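Side-chain contacts in elongation factor G (Thermus thermophilus, PDB 2DY1), which binds GTP and a magnesium ion and probably acts as a GTPase in the elongation phase of protein synthesis: residues R200-R203 / F204-E207; K236-H239 / E240-R244; A620-L623 / E624-K627. All coordinates share one frame; numbering follows the deposited sequence.

Overall arrangement
Contacts 1 and 2 lie in the GTP-binding region of the chain, on helix 198-213 and helix 231-243, with centres 20 Å apart and nearest atoms about 10 Å apart. They do not touch, but their helices do: Ala237 and Phe238 of contact 2 rest on Ile212, farther along the helix that carries contact 1. Contact 3 belongs to the C-terminal region, where a loop turns into helix 625-633; its centre is 53 Å from that of contact 1 and 48 Å from that of contact 2. All three lie away from the GTP pocket and the magnesium site.

Contact 1. Residues R200-R203 / F204-E207; sequences RVQR and FRQE
Arg200 and Phe204 form a local contact one turn apart on the surface helix 198-213, their side chains lying alongside each other and pointing the same way. The methylene CG of Arg200 comes in at the edge of the ring, in its plane, 3.7 Å from Phe204 CE2. On the same edge, Phe204 CD2 lies 3.3 Å from Arg200 O, the carbonyl that also accepts the backbone N-H of Phe204. The polar end of Arg200 passes beyond the ring: its NH1 forms a salt bridge with Glu197, and its guanidinium makes a cation-pi contact with Tyr143. The backbone has regular alpha-helical i to i+4 bonding, four bonds running from Phe204 N to Arg200 O through to Glu207 N to Arg203 O. In sequence the helix falls between the GTP-binding residues Lys135 and Asp137, just after strand 129-134, and the later pair Ser254 and Glu256, consistent with the G' insert of EF-G proteins. Phe204 packs on Pro158 and Leu161 of strand 156-165, while Val201 meets Val193. Arg203 and Glu207, both exposed, run side by side, but the pairing is between methylenes and a carboxylate: Glu207 OE2 is 3.5 Å from Arg203 CG, whereas Arg203 NE and Glu207 OE2 stay 5.2 Å apart. With chi3 at -43°, the Arg203 chain bends back, and one guanidinium face lies above Arg200 CA. Gln202 and Gln206 cross at nearly a right angle, their amide planes 87° apart. There Gln206 CG sits tightly against the carbonyl, 3.0 Å from Gln202 O, and 3.6 Å from Gln202 OE1, so it is a methylene that meets the amide oxygen.

Contact 2. Residues K236-H239 / E240-R244; sequences KAFH and EAVRR
Val242 holds a methyl group over the face of the Phe238 ring, a CH-pi contact between residues one helical turn apart whose side chains point the same way. Val242 CG2 stands 4.2 Å from the centroid of the Phe238 ring and only 25° off its normal, with its closest ring atom, Phe238 CE1, at 3.8 Å. The same methyl is tucked against the backbone, 3.3 Å from Phe238 O, which also accepts the N-H of Val242. With chi1 at 176°, CG1 of Val242 takes the position anti to N, leaving CG2 beside N and turned back toward the preceding turn. Both side chains reach Pro249 of strand 248-252, and Phe238 also touches Ile212 of helix 198-213 and Glu270 and Ala271 of helix 261-271. Helix 231-243 is thus an amphipathic helix of the GTP-binding region, its apolar side closed by other helices and the sheet. Regular i to i+4 bonds run along it, Ala241 N to Ala237 O being the shortest at 2.8 Å. His239 is held at both ring nitrogens: ND1 bonds to the carbonyl O of Glu270 and NE2 to OE2 of Glu277, which fixes the rotation of the imidazole. On another side, charged groups gather near the helix end. The chain of Glu240 bends at chi2, and its OE1 accepts an almost straight bond from Arg243 NE at 3.1 Å. The oxygen lies in the plane of the guanidinium, while the donor stands above that of the carboxylate. Arg244 lays a guanidinium face over Glu240 CD, but Glu240 OE2 is doubtfully placed, so its part in a salt-bridge network rests on charge proximity alone. In the backbone, Arg244 N donates to Glu240 O at 3.1 Å.

Contact 3. Residues A620-L623 / E624-K627; sequences AEVL and EYYK
Val622 O is gripped twice where the chain turns into a helix: Tyr625 N donates to it at 3.2 Å, and water 2 donates at the same distance. The Tyr625 bond closes a type I beta turn from Val622 to Tyr625, and its donor stands far above the carbonyl plane, with a C=O...N angle of 102°. Water 2 also accepts from Tyr626 N at 3.0 Å, tying the second amide of the helix back to the turn. Glu624, at the N-cap position, gives its own N-H to water 1; its carboxylate reaches forward instead, where OE2 takes a 2.9 Å salt-bridge bond from Lys627 NZ. The ring of Tyr626 turns back toward Leu623, because chi1 of 72° places CG between N and the carbonyl carbon; its edge then meets Leu623 O, 3.6 Å from Tyr626 CE1, while Lys627 CG covers part of one face. Between the ends of the turn, Val622 CB touches Tyr625 CB at 3.9 Å. The turn starts the crossover of a split beta-alpha-beta unit, from strand 610-618 through helix 625-633 to strand 638-648 with strand 569-583 between them, as in the ferredoxin-like fold. Tyr625 wedges between helix 587-596, at Val590 and Leu594, and strand 569-583, at Leu578 and Val580, while Val622 rests on Leu641 of strand 638-648.

Contact 1. Residues R200-R203 / F204-E207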
loop_
_atom_site.group_PDB
_atom_site.type_symbol
_atom_site.label_atom_id
_atom_site.label_comp_id
_atom_site.label_asym_id
_atom_site.label_seq_id
_atom_site.Cartn_x
_atom_site.Cartn_y
_atom_site.Cartn_z
ATOM N N ARG A 200 22.072 -15.677 34.425
ATOM C CA ARG A 200 21.178 -15.568 33.272
ATOM C C ARG A 200 21.936 -15.005 32.077
ATOM O O ARG A 200 21.749 -15.461 30.948
ATOM C CB ARG A 200 19.966 -14.677 33.590
ATOM C CG ARG A 200 18.977 -14.594 32.413
ATOM C CD ARG A 200 17.591 -14.089 32.826
ATOM N NE ARG A 200 17.660 -12.795 33.500
ATOM C CZ ARG A 200 16.608 -12.157 34.010
ATOM N NH1 ARG A 200 16.774 -10.985 34.615
ATOM N NH2 ARG A 200 15.400 -12.689 33.910
ATOM N N VAL A 201 22.787 -14.011 32.317
ATOM C CA VAL A 201 23.565 -13.425 31.232
ATOM C C VAL A 201 24.440 -14.496 30.599
ATOM O O VAL A 201 24.558 -14.571 29.372
ATOM C CB VAL A 201 24.450 -12.285 31.733
ATOM C CG1 VAL A 201 25.394 -11.837 30.633
ATOM C CG2 VAL A 201 23.579 -11.125 32.172
ATOM N N GLN A 202 25.043 -15.331 31.441
ATOM C CA GLN A 202 25.901 -16.400 30.950
ATOM C C GLN A 202 25.116 -17.390 30.090
ATOM O O GLN A 202 25.606 -17.852 29.058
ATOM C CB GLN A 202 26.558 -17.131 32.128
ATOM C CG GLN A 202 28.075 -17.018 32.154
ATOM C CD GLN A 202 28.723 -17.437 30.839
ATOM O OE1 GLN A 202 28.411 -18.492 30.287
ATOM N NE2 GLN A 202 29.637 -16.613 30.340
ATOM N N ARG A 203 23.896 -17.713 30.514
ATOM C CA ARG A 203 23.038 -18.637 29.776
ATOM C C ARG A 203 22.756 -18.078 28.385
ATOM O O ARG A 203 22.841 -18.791 27.378
ATOM C CB ARG A 203 21.723 -18.825 30.525
ATOM C CG ARG A 203 20.803 -19.888 29.979
ATOM C CD ARG A 203 19.412 -19.709 30.579
ATOM N NE ARG A 203 19.459 -19.409 32.012
ATOM C CZ ARG A 203 18.599 -18.599 32.627
ATOM N NH1 ARG A 203 17.628 -18.011 31.933
ATOM N NH2 ARG A 203 18.713 -18.366 33.929
ATOM N N PHE A 204 22.402 -16.799 28.326
ATOM C CA PHE A 204 22.129 -16.187 27.032
ATOM C C PHE A 204 23.377 -16.159 26.158
ATOM O O PHE A 204 23.288 -16.323 24.936
ATOM C CB PHE A 204 21.587 -14.764 27.221
ATOM C CG PHE A 204 20.097 -14.707 27.387
ATOM C CD1 PHE A 204 19.250 -14.744 26.275
ATOM C CD2 PHE A 204 19.527 -14.662 28.654
ATOM C CE1 PHE A 204 17.875 -14.737 26.436
ATOM C CE2 PHE A 204 18.156 -14.658 28.812
ATOM C CZ PHE A 204 17.327 -14.695 27.703
ATOM N N ARG A 205 24.538 -15.935 26.760
ATOM C CA ARG A 205 25.756 -15.896 25.963
ATOM C C ARG A 205 26.003 -17.257 25.314
ATOM O O ARG A 205 26.357 -17.342 24.129
ATOM C CB ARG A 205 26.959 -15.490 26.825
ATOM C CG ARG A 205 28.246 -15.441 26.031
ATOM C CD ARG A 205 29.420 -14.868 26.787
ATOM N NE ARG A 205 30.574 -14.831 25.888
ATOM C CZ ARG A 205 31.728 -14.227 26.147
ATOM N NH1 ARG A 205 31.910 -13.586 27.298
ATOM N NH2 ARG A 205 32.701 -14.264 25.244
ATOM N N GLN A 206 25.803 -18.319 26.087
ATOM C CA GLN A 206 26.001 -19.682 25.595
ATOM C C GLN A 206 25.033 -19.949 24.445
ATOM O O GLN A 206 25.383 -20.577 23.448
ATOM C CB GLN A 206 25.730 -20.705 26.703
ATOM C CG GLN A 206 26.478 -20.468 28.006
ATOM C CD GLN A 206 26.122 -21.492 29.082
ATOM O OE1 GLN A 206 24.946 -21.695 29.404
ATOM N NE2 GLN A 206 27.140 -22.137 29.645
ATOM N N GLU A 207 23.800 -19.488 24.609
ATOM C CA GLU A 207 22.786 -19.675 23.584
ATOM C C GLU A 207 23.146 -18.935 22.303
ATOM O O GLU A 207 22.930 -19.451 21.212
ATOM C CB GLU A 207 21.427 -19.202 24.096
ATOM C CG GLU A 207 20.796 -20.152 25.102
ATOM C CD GLU A 207 19.597 -19.548 25.809
ATOM O OE1 GLU A 207 19.019 -18.568 25.287
ATOM O OE2 GLU A 207 19.226 -20.060 26.886
#

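Contact 2. Residues K236-H239 / E240-R244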
loop_
_atom_site.group_PDB
_atom_site.type_symbol
_atom_site.label_atom_id
_atom_site.label_comp_id
_atom_site.label_asym_id
_atom_site.label_seq_id
_atom_site.Cartn_x
_atom_site.Cartn_y
_atom_site.Cartn_z
ATOM N N LYS A 236 32.550 -13.240 11.838
ATOM C CA LYS A 236 32.274 -13.491 10.430
ATOM C C LYS A 236 31.090 -14.426 10.244
ATOM O O LYS A 236 30.271 -14.228 9.352
ATOM C CB LYS A 236 33.516 -14.064 9.731
ATOM C CG LYS A 236 34.671 -13.068 9.648
ATOM C CD LYS A 236 35.876 -13.628 8.895
ATOM C CE LYS A 236 36.977 -12.576 8.765
ATOM N NZ LYS A 236 38.186 -13.087 8.052
ATOM N N ALA A 237 30.981 -15.445 11.089
ATOM C CA ALA A 237 29.869 -16.367 10.980
ATOM C C ALA A 237 28.554 -15.640 11.289
ATOM O O ALA A 237 27.552 -15.854 10.612
ATOM C CB ALA A 237 30.058 -17.543 11.931
ATOM N N PHE A 238 28.586 -14.795 12.316
ATOM C CA PHE A 238 27.420 -13.996 12.726
ATOM C C PHE A 238 26.949 -13.140 11.551
ATOM O O PHE A 238 25.778 -13.196 11.179
ATOM C CB PHE A 238 27.804 -13.098 13.905
ATOM C CG PHE A 238 26.773 -12.040 14.240
ATOM C CD1 PHE A 238 25.519 -12.400 14.694
ATOM C CD2 PHE A 238 27.089 -10.693 14.115
ATOM C CE1 PHE A 238 24.565 -11.414 15.035
ATOM C CE2 PHE A 238 26.146 -9.699 14.449
ATOM C CZ PHE A 238 24.893 -10.068 14.909
ATOM N N HIS A 239 27.864 -12.379 10.965
ATOM C CA HIS A 239 27.534 -11.508 9.826
ATOM C C HIS A 239 26.972 -12.310 8.655
ATOM O O HIS A 239 26.009 -11.903 8.000
ATOM C CB HIS A 239 28.779 -10.754 9.360
ATOM C CG HIS A 239 28.493 -9.683 8.351
ATOM N ND1 HIS A 239 28.096 -8.408 8.708
ATOM C CD2 HIS A 239 28.532 -9.699 6.999
ATOM C CE1 HIS A 239 27.905 -7.689 7.616
ATOM N NE2 HIS A 239 28.163 -8.448 6.565
ATOM N N GLU A 240 27.564 -13.471 8.396
ATOM C CA GLU A 240 27.115 -14.291 7.291
ATOM C C GLU A 240 25.736 -14.880 7.549
ATOM O O GLU A 240 24.906 -14.977 6.641
ATOM C CB GLU A 240 28.166 -15.393 7.045
ATOM C CG GLU A 240 27.918 -16.273 5.848
ATOM C CD GLU A 240 27.953 -15.532 4.524
ATOM O OE1 GLU A 240 28.469 -14.389 4.460
ATOM O OE2 GLU A 240 27.467 -16.121 3.541
ATOM N N ALA A 241 25.461 -15.254 8.798
ATOM C CA ALA A 241 24.164 -15.816 9.116
ATOM C C ALA A 241 23.061 -14.755 8.975
ATOM O O ALA A 241 21.966 -15.055 8.512
ATOM C CB ALA A 241 24.148 -16.387 10.546
ATOM N N VAL A 242 23.356 -13.536 9.413
ATOM C CA VAL A 242 22.357 -12.470 9.316
ATOM C C VAL A 242 22.126 -12.154 7.838
ATOM O O VAL A 242 20.982 -11.977 7.419
ATOM C CB VAL A 242 22.810 -11.214 10.085
ATOM C CG1 VAL A 242 21.776 -10.060 9.889
ATOM C CG2 VAL A 242 22.891 -11.548 11.576
ATOM N N ARG A 243 23.209 -12.104 7.067
ATOM C CA ARG A 243 23.118 -11.841 5.629
ATOM C C ARG A 243 22.153 -12.814 4.933
ATOM O O ARG A 243 21.406 -12.419 4.028
ATOM C CB ARG A 243 24.504 -11.945 4.980
ATOM C CG ARG A 243 24.501 -11.625 3.474
ATOM C CD ARG A 243 25.875 -11.827 2.852
ATOM N NE ARG A 243 26.226 -13.245 2.709
ATOM C CZ ARG A 243 25.682 -14.084 1.827
ATOM N NH1 ARG A 243 24.742 -13.674 0.983
ATOM N NH2 ARG A 243 26.098 -15.345 1.768
ATOM N N ARG A 244 22.175 -14.083 5.355
ATOM C CA ARG A 244 21.345 -15.133 4.777
ATOM C C ARG A 244 19.956 -15.274 5.397
ATOM O O ARG A 244 19.174 -16.153 5.023
ATOM C CB ARG A 244 22.097 -16.473 4.869
ATOM C CG ARG A 244 23.349 -16.533 4.030
ATOM C CD ARG A 244 24.148 -17.798 4.348
ATOM N NE ARG A 244 25.182 -18.045 3.349
ATOM C CZ ARG A 244 26.342 -18.646 3.600
ATOM N NH1 ARG A 244 26.627 -19.065 4.825
ATOM N NH2 ARG A 244 27.219 -18.825 2.620
#

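Contact 3. Residues A620-L623 / E624-K627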
loop_
_atom_site.group_PDB
_atom_site.type_symbol
_atom_site.label_atom_id
_atom_site.label_comp_id
_atom_site.label_asym_id
_atom_site.label_seq_id
_atom_site.Cartn_x
_atom_site.Cartn_y
_atom_site.Cartn_z
ATOM N N ALA A 620 -24.613 -1.035 -1.505
ATOM C CA ALA A 620 -25.221 0.197 -1.035
ATOM C C ALA A 620 -25.283 0.296 0.484
ATOM O O ALA A 620 -25.501 1.375 1.023
ATOM C CB ALA A 620 -26.625 0.332 -1.616
ATOM N N GLU A 621 -25.096 -0.828 1.160
ATOM C CA GLU A 621 -25.160 -0.842 2.620
ATOM C C GLU A 621 -23.786 -0.850 3.275
ATOM O O GLU A 621 -23.689 -0.791 4.505
ATOM C CB GLU A 621 -25.928 -2.079 3.096
ATOM C CG GLU A 621 -27.361 -2.151 2.612
ATOM C CD GLU A 621 -28.182 -0.975 3.085
ATOM O OE1 GLU A 621 -28.297 -0.788 4.314
ATOM O OE2 GLU A 621 -28.707 -0.235 2.227
ATOM N N VAL A 622 -22.728 -0.916 2.468
ATOM C CA VAL A 622 -21.366 -0.985 2.998
ATOM C C VAL A 622 -20.329 -0.077 2.337
ATOM O O VAL A 622 -19.139 -0.359 2.415
ATOM C CB VAL A 622 -20.814 -2.425 2.900
ATOM C CG1 VAL A 622 -21.518 -3.335 3.907
ATOM C CG2 VAL A 622 -21.004 -2.956 1.478
ATOM N N LEU A 623 -20.756 1.003 1.700
ATOM C CA LEU A 623 -19.786 1.874 1.048
ATOM C C LEU A 623 -18.870 2.570 2.048
ATOM O O LEU A 623 -17.780 3.024 1.694
ATOM C CB LEU A 623 -20.496 2.892 0.167
ATOM C CG LEU A 623 -20.949 2.308 -1.177
ATOM C CD1 LEU A 623 -21.891 3.268 -1.863
ATOM C CD2 LEU A 623 -19.731 2.035 -2.047
ATOM N N GLU A 624 -19.316 2.670 3.300
ATOM C CA GLU A 624 -18.484 3.278 4.328
ATOM C C GLU A 624 -18.270 2.316 5.473
ATOM O O GLU A 624 -18.061 2.734 6.610
ATOM C CB GLU A 624 -19.096 4.578 4.854
ATOM C CG GLU A 624 -19.110 5.674 3.819
ATOM C CD GLU A 624 -19.205 7.048 4.420
ATOM O OE1 GLU A 624 -20.173 7.313 5.162
ATOM O OE2 GLU A 624 -18.308 7.869 4.145
ATOM N N TYR A 625 -18.305 1.021 5.176
ATOM C CA TYR A 625 -18.096 0.027 6.211
ATOM C C TYR A 625 -16.707 0.263 6.819
ATOM O O TYR A 625 -16.506 0.067 8.016
ATOM C CB TYR A 625 -18.200 -1.386 5.621
ATOM C CG TYR A 625 -18.337 -2.480 6.661
ATOM C CD1 TYR A 625 -17.406 -3.515 6.738
ATOM C CD2 TYR A 625 -19.398 -2.476 7.572
ATOM C CE1 TYR A 625 -17.524 -4.526 7.706
ATOM C CE2 TYR A 625 -19.523 -3.478 8.542
ATOM C CZ TYR A 625 -18.585 -4.495 8.600
ATOM O OH TYR A 625 -18.702 -5.479 9.555
ATOM N N TYR A 626 -15.759 0.720 5.998
ATOM C CA TYR A 626 -14.403 0.970 6.479
ATOM C C TYR A 626 -14.373 1.983 7.626
ATOM O O TYR A 626 -13.473 1.938 8.459
ATOM C CB TYR A 626 -13.478 1.433 5.331
ATOM C CG TYR A 626 -13.719 2.838 4.809
ATOM C CD1 TYR A 626 -14.771 3.112 3.932
ATOM C CD2 TYR A 626 -12.867 3.889 5.166
ATOM C CE1 TYR A 626 -14.963 4.384 3.422
ATOM C CE2 TYR A 626 -13.054 5.174 4.661
ATOM C CZ TYR A 626 -14.102 5.413 3.787
ATOM O OH TYR A 626 -14.265 6.676 3.270
ATOM N N LYS A 627 -15.356 2.879 7.680
ATOM C CA LYS A 627 -15.402 3.886 8.745
ATOM C C LYS A 627 -16.018 3.348 10.029
ATOM O O LYS A 627 -15.660 3.779 11.122
ATOM C CB LYS A 627 -16.200 5.120 8.303
ATOM C CG LYS A 627 -15.518 5.991 7.256
ATOM C CD LYS A 627 -16.291 7.289 7.031
ATOM C CE LYS A 627 -15.600 8.165 6.006
ATOM N NZ LYS A 627 -16.391 9.399 5.687
HETATM O O HOH W 1 -21.773 1.915 4.763
HETATM O O HOH W 2 -16.100 0.134 3.096
#